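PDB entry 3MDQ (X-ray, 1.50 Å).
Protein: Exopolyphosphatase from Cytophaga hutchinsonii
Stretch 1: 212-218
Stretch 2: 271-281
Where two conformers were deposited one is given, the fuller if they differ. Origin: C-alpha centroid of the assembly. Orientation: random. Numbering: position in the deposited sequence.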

ATOM      1  N   GLY A 212      -1.129   3.669   2.246  1.00 14.47           N
ATOM      2  CA  GLY A 212      -2.036   4.709   2.697  1.00 14.58           C
ATOM      3  C   GLY A 212      -2.401   4.665   4.161  1.00 11.66           C
ATOM      4  O   GLY A 212      -2.502   5.723   4.804  1.00 13.44           O
ATOM      5  N   THR A 213      -2.659   3.485   4.695  1.00 12.95           N
ATOM      6  CA  THR A 213      -3.015   3.358   6.106  1.00 12.43           C
ATOM      7  C   THR A 213      -1.902   3.926   6.982  1.00 10.50           C
ATOM      8  O   THR A 213      -2.131   4.736   7.877  1.00 12.41           O
ATOM      9  CB  THR A 213      -3.319   1.930   6.519  1.00 15.53           C
ATOM     10  OG1 THR A 213      -4.496   1.494   5.822  1.00 17.26           O
ATOM     11  CG2 THR A 213      -3.575   1.810   8.012  1.00 15.56           C
ATOM     12  N   PHE A 214      -0.674   3.507   6.722  1.00 11.71           N
ATOM     13  CA  PHE A 214       0.439   4.000   7.512  1.00 10.40           C
ATOM     14  C   PHE A 214       0.689   5.500   7.317  1.00  9.67           C
ATOM     15  O   PHE A 214       1.005   6.192   8.275  1.00 10.05           O
ATOM     16  CB  PHE A 214       1.682   3.160   7.214  1.00 10.57           C
ATOM     17  CG  PHE A 214       1.688   1.811   7.887  1.00  9.96           C
ATOM     18  CD1 PHE A 214       2.002   1.694   9.232  1.00  9.25           C
ATOM     19  CD2 PHE A 214       1.423   0.638   7.162  1.00 10.92           C
ATOM     20  CE1 PHE A 214       2.011   0.470   9.847  1.00 13.74           C
ATOM     21  CE2 PHE A 214       1.455  -0.598   7.764  1.00 11.38           C
ATOM     22  CZ  PHE A 214       1.749  -0.704   9.104  1.00 11.70           C
ATOM     23  N   ASP A 215       0.509   6.015   6.107  1.00 10.71           N
ATOM     24  CA  ASP A 215       0.656   7.453   5.860  1.00 11.07           C
ATOM     25  C   ASP A 215      -0.367   8.210   6.682  1.00  9.46           C
ATOM     26  O   ASP A 215      -0.052   9.223   7.311  1.00 11.63           O
ATOM     27  CB  ASP A 215       0.450   7.815   4.381  1.00 15.25           C
ATOM     28  CG  ASP A 215       1.522   7.279   3.466  1.00 17.92           C
ATOM     29  OD1 ASP A 215       2.609   6.925   3.926  1.00 15.11           O
ATOM     30  OD2 ASP A 215       1.266   7.249   2.216  1.00 20.57           O
ATOM     31  N   THR A 216      -1.608   7.693   6.710  1.00 10.68           N
ATOM     32  CA  THR A 216      -2.658   8.346   7.507  1.00 11.69           C
ATOM     33  C   THR A 216      -2.358   8.324   9.013  1.00  8.91           C
ATOM     34  O   THR A 216      -2.584   9.325   9.722  1.00 11.12           O
ATOM     35  CB  THR A 216      -4.056   7.777   7.175  1.00 14.49           C
ATOM     36  OG1 THR A 216      -4.423   8.234   5.863  1.00 20.16           O
ATOM     37  CG2 THR A 216      -5.129   8.251   8.174  1.00 17.88           C
ATOM     38  N   LEU A 217      -1.818   7.215   9.526  1.00 10.42           N
ATOM     39  CA  LEU A 217      -1.462   7.142  10.933  1.00 10.71           C
ATOM     40  C   LEU A 217      -0.398   8.194  11.254  1.00  9.83           C
ATOM     41  O   LEU A 217      -0.487   8.884  12.273  1.00 11.30           O
ATOM     42  CB  LEU A 217      -0.981   5.750  11.358  1.00 12.22           C
ATOM     43  CG  LEU A 217      -2.034   4.630  11.201  1.00 13.81           C
ATOM     44  CD1 LEU A 217      -1.386   3.274  11.494  1.00 16.07           C
ATOM     45  CD2 LEU A 217      -3.248   4.946  12.125  1.00 16.65           C
ATOM     46  N   ALA A 218       0.606   8.304  10.390  1.00  9.51           N
ATOM     47  CA  ALA A 218       1.618   9.314  10.574  1.00 10.19           C
ATOM     48  C   ALA A 218       1.010  10.718  10.582  1.00 12.30           C
ATOM     49  O   ALA A 218       1.317  11.533  11.460  1.00 10.15           O
ATOM     50  CB  ALA A 218       2.706   9.194   9.514  1.00 11.50           C
ATOM     51  N   ASP A 271     -13.306   3.323   5.272  1.00  9.60           N
ATOM     52  CA  ASP A 271     -14.038   2.073   5.352  1.00 11.65           C
ATOM     53  C   ASP A 271     -13.227   0.904   5.908  1.00 11.75           C
ATOM     54  O   ASP A 271     -13.782   0.077   6.645  1.00 13.30           O
ATOM     55  CB  ASP A 271     -14.571   1.660   4.003  1.00 13.11           C
ATOM     56  CG  ASP A 271     -15.618   2.602   3.456  1.00 19.83           C
ATOM     57  OD1 ASP A 271     -16.229   3.353   4.241  1.00 20.03           O
ATOM     58  OD2 ASP A 271     -15.797   2.567   2.204  1.00 19.70           O
HETATM   59  N   MSE A 272     -11.943   0.824   5.561  0.50 11.11           N
HETATM   60  CA  MSE A 272     -11.130  -0.335   5.932  0.50 12.34           C
HETATM   61  C   MSE A 272     -10.105  -0.099   7.049  0.50 12.99           C
HETATM   62  O   MSE A 272      -9.484  -1.064   7.519  0.50 11.11           O
HETATM   63  CB  MSE A 272     -10.387  -0.853   4.704  0.50 13.85           C
HETATM   64  CG  MSE A 272      -9.449   0.135   4.118  0.50 12.14           C
HETATM   65 SE   MSE A 272      -8.314  -0.833   2.893  0.25 15.75          SE
HETATM   66  CE  MSE A 272      -6.773  -1.097   4.086  0.50 15.34           C
ATOM     67  N   VAL A 273      -9.919   1.149   7.486  1.00 11.99           N
ATOM     68  CA  VAL A 273      -8.807   1.471   8.387  1.00 10.45           C
ATOM     69  C   VAL A 273      -8.872   0.766   9.735  1.00 10.18           C
ATOM     70  O   VAL A 273      -7.821   0.503  10.315  1.00 10.38           O
ATOM     71  CB  VAL A 273      -8.596   2.998   8.506  1.00 12.61           C
ATOM     72  CG1 VAL A 273      -9.668   3.643   9.364  1.00 11.58           C
ATOM     73  CG2 VAL A 273      -7.183   3.312   9.006  1.00 13.51           C
ATOM     74  N   VAL A 274     -10.080   0.460  10.214  1.00 10.04           N
ATOM     75  CA  VAL A 274     -10.177  -0.233  11.510  1.00  9.87           C
ATOM     76  C   VAL A 274      -9.674  -1.708  11.412  1.00 10.63           C
ATOM     77  O   VAL A 274      -8.873  -2.172  12.246  1.00  9.40           O
ATOM     78  CB  VAL A 274     -11.575  -0.167  12.091  1.00 10.57           C
ATOM     79  CG1 VAL A 274     -11.546  -0.811  13.524  1.00 10.91           C
ATOM     80  CG2 VAL A 274     -12.068   1.316  12.163  1.00 12.65           C
ATOM     81  N   VAL A 275     -10.075  -2.438  10.372  1.00 10.29           N
ATOM     82  CA  VAL A 275      -9.516  -3.768  10.191  1.00 10.65           C
ATOM     83  C   VAL A 275      -8.022  -3.735   9.912  1.00  9.98           C
ATOM     84  O   VAL A 275      -7.275  -4.606  10.352  1.00 10.85           O
ATOM     85  CB  VAL A 275     -10.305  -4.607   9.131  1.00 13.39           C
ATOM     86  CG1 VAL A 275     -11.747  -4.854   9.632  1.00 13.04           C
ATOM     87  CG2 VAL A 275     -10.329  -3.962   7.750  1.00 13.33           C
ATOM     88  N   ALA A 276      -7.561  -2.689   9.217  1.00  9.50           N
ATOM     89  CA  ALA A 276      -6.153  -2.513   8.993  1.00  9.84           C
ATOM     90  C   ALA A 276      -5.395  -2.334  10.302  1.00 10.45           C
ATOM     91  O   ALA A 276      -4.333  -2.958  10.495  1.00 10.98           O
ATOM     92  CB  ALA A 276      -5.920  -1.329   8.014  1.00  9.94           C
ATOM     93  N   ILE A 277      -5.900  -1.470  11.195  0.50  9.98           N
ATOM     94  CA  ILE A 277      -5.217  -1.267  12.492  0.50 10.97           C
ATOM     95  C   ILE A 277      -5.240  -2.538  13.345  0.50 11.06           C
ATOM     96  O   ILE A 277      -4.294  -2.794  14.090  0.50 11.38           O
ATOM     97  CB  ILE A 277      -5.679   0.014  13.293  0.50 14.66           C
ATOM     98  CG1 ILE A 277      -4.432   0.862  13.671  0.50 13.35           C
ATOM     99  CG2 ILE A 277      -6.289  -0.380  14.615  0.50 15.98           C
ATOM    100  CD1 ILE A 277      -4.645   2.270  13.902  0.50 20.13           C
ATOM    101  N   CYS A 278      -6.293  -3.352  13.244  1.00 11.28           N
ATOM    102  CA  CYS A 278      -6.328  -4.646  13.927  1.00 12.04           C
ATOM    103  C   CYS A 278      -5.224  -5.551  13.393  1.00 10.75           C
ATOM    104  O   CYS A 278      -4.604  -6.264  14.153  1.00 10.95           O
ATOM    105  CB  CYS A 278      -7.679  -5.335  13.737  1.00 14.13           C
ATOM    106  SG  CYS A 278      -8.963  -4.529  14.723  1.00 21.63           S
ATOM    107  N   LEU A 279      -5.018  -5.562  12.087  1.00  8.94           N
ATOM    108  CA  LEU A 279      -3.919  -6.364  11.491  1.00  9.66           C
ATOM    109  C   LEU A 279      -2.564  -5.882  11.969  1.00  8.15           C
ATOM    110  O   LEU A 279      -1.697  -6.688  12.294  1.00  9.16           O
ATOM    111  CB  LEU A 279      -3.983  -6.337   9.956  1.00  8.16           C
ATOM    112  CG  LEU A 279      -2.914  -7.107   9.208  1.00 10.46           C
ATOM    113  CD1 LEU A 279      -2.917  -8.575   9.661  1.00 11.09           C
ATOM    114  CD2 LEU A 279      -3.115  -6.975   7.699  1.00 11.57           C
ATOM    115  N   ILE A 280      -2.371  -4.577  12.036  1.00  8.75           N
ATOM    116  CA  ILE A 280      -1.092  -4.030  12.514  1.00  8.56           C
ATOM    117  C   ILE A 280      -0.846  -4.454  13.973  1.00  8.95           C
ATOM    118  O   ILE A 280       0.267  -4.905  14.315  1.00  9.98           O
ATOM    119  CB  ILE A 280      -1.035  -2.482  12.393  1.00  8.64           C
ATOM    120  CG1 ILE A 280      -1.169  -2.042  10.942  1.00 11.62           C
ATOM    121  CG2 ILE A 280       0.324  -1.962  12.955  1.00 10.23           C
ATOM    122  CD1 ILE A 280      -1.446  -0.495  10.777  1.00 11.64           C
ATOM    123  N   GLU A 281      -1.872  -4.340  14.809  0.50  9.41           N
ATOM    124  CA  GLU A 281      -1.763  -4.761  16.198  0.50  9.07           C
ATOM    125  C   GLU A 281      -1.371  -6.244  16.230  0.50  9.52           C
ATOM    126  O   GLU A 281      -0.437  -6.621  16.946  0.50  9.25           O
ATOM    127  CB  GLU A 281      -3.059  -4.476  16.963  0.50  9.96           C
ATOM    128  CG  GLU A 281      -3.095  -5.009  18.379  0.50 10.07           C
ATOM    129  CD  GLU A 281      -2.296  -4.223  19.368  0.50 16.26           C
ATOM    130  OE1 GLU A 281      -1.653  -3.231  19.004  0.50 13.33           O
ATOM    131  OE2 GLU A 281      -2.319  -4.618  20.553  0.50 24.07           O
TER

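Both stretches are helical, and they cross at right angles: the angle between their N-to-C directions is 90°, and the axes approach to 10.7 Å. Residues 212-218 form regular turns, as in the 3.0 Å hydrogen bond from Leu217 N to Thr213 O. The helix of 271-281 is kinked where the N atoms of Val274 and Val275 lack bonds to the preceding turn; beyond this point the regular pattern resumes, with Ala276 N bonded to Met272 O at 3.0 Å. The backbones come nearest at Thr213 and Val273, whose CA atoms lie 6.5 Å apart.

No hydrogen bond links the helices; the contact, which buries 313 Å², rests on side-chain packing. Thr213 is its centre. Its CA-to-CB bond points toward the second helix, and its side chain fits as a knob among Met272, Val273, Ala276 and Ile280. Thr213 OG1 lies 3.8 Å from Ala276 CB and 3.9 Å from the CE of Met272, a selenomethionine, while Thr213 CG2 packs 4.0 Å from Val273 CG2. The compact Thr213 side chain fills the space between the helices, and the small Ala276 forms part of the hole that receives it.

Farther along the second helix, Ile280 reaches back with a long side chain (chi1 m, chi2 t) that places CD1 among three residues of the first helix. Ile280 CD1 lies 3.6 Å from Phe214 CZ, 3.8 Å from Leu217 CD1 and 4.2 Å from Thr213 CG2. Phe214 leaves its backbone sideways, but its ring extends far enough to meet Ile280, which it approaches obliquely. Leu217, one turn beyond Thr213, points toward the second helix, and its branched end touches both Ile280 and Ile277, with Leu217 CD2 3.5 Å from Ile277 CD1. Ile277 also starts sideways, and the end of its side chain comes nearer. All these contacting residues are buried, matching their largely apolar side chains.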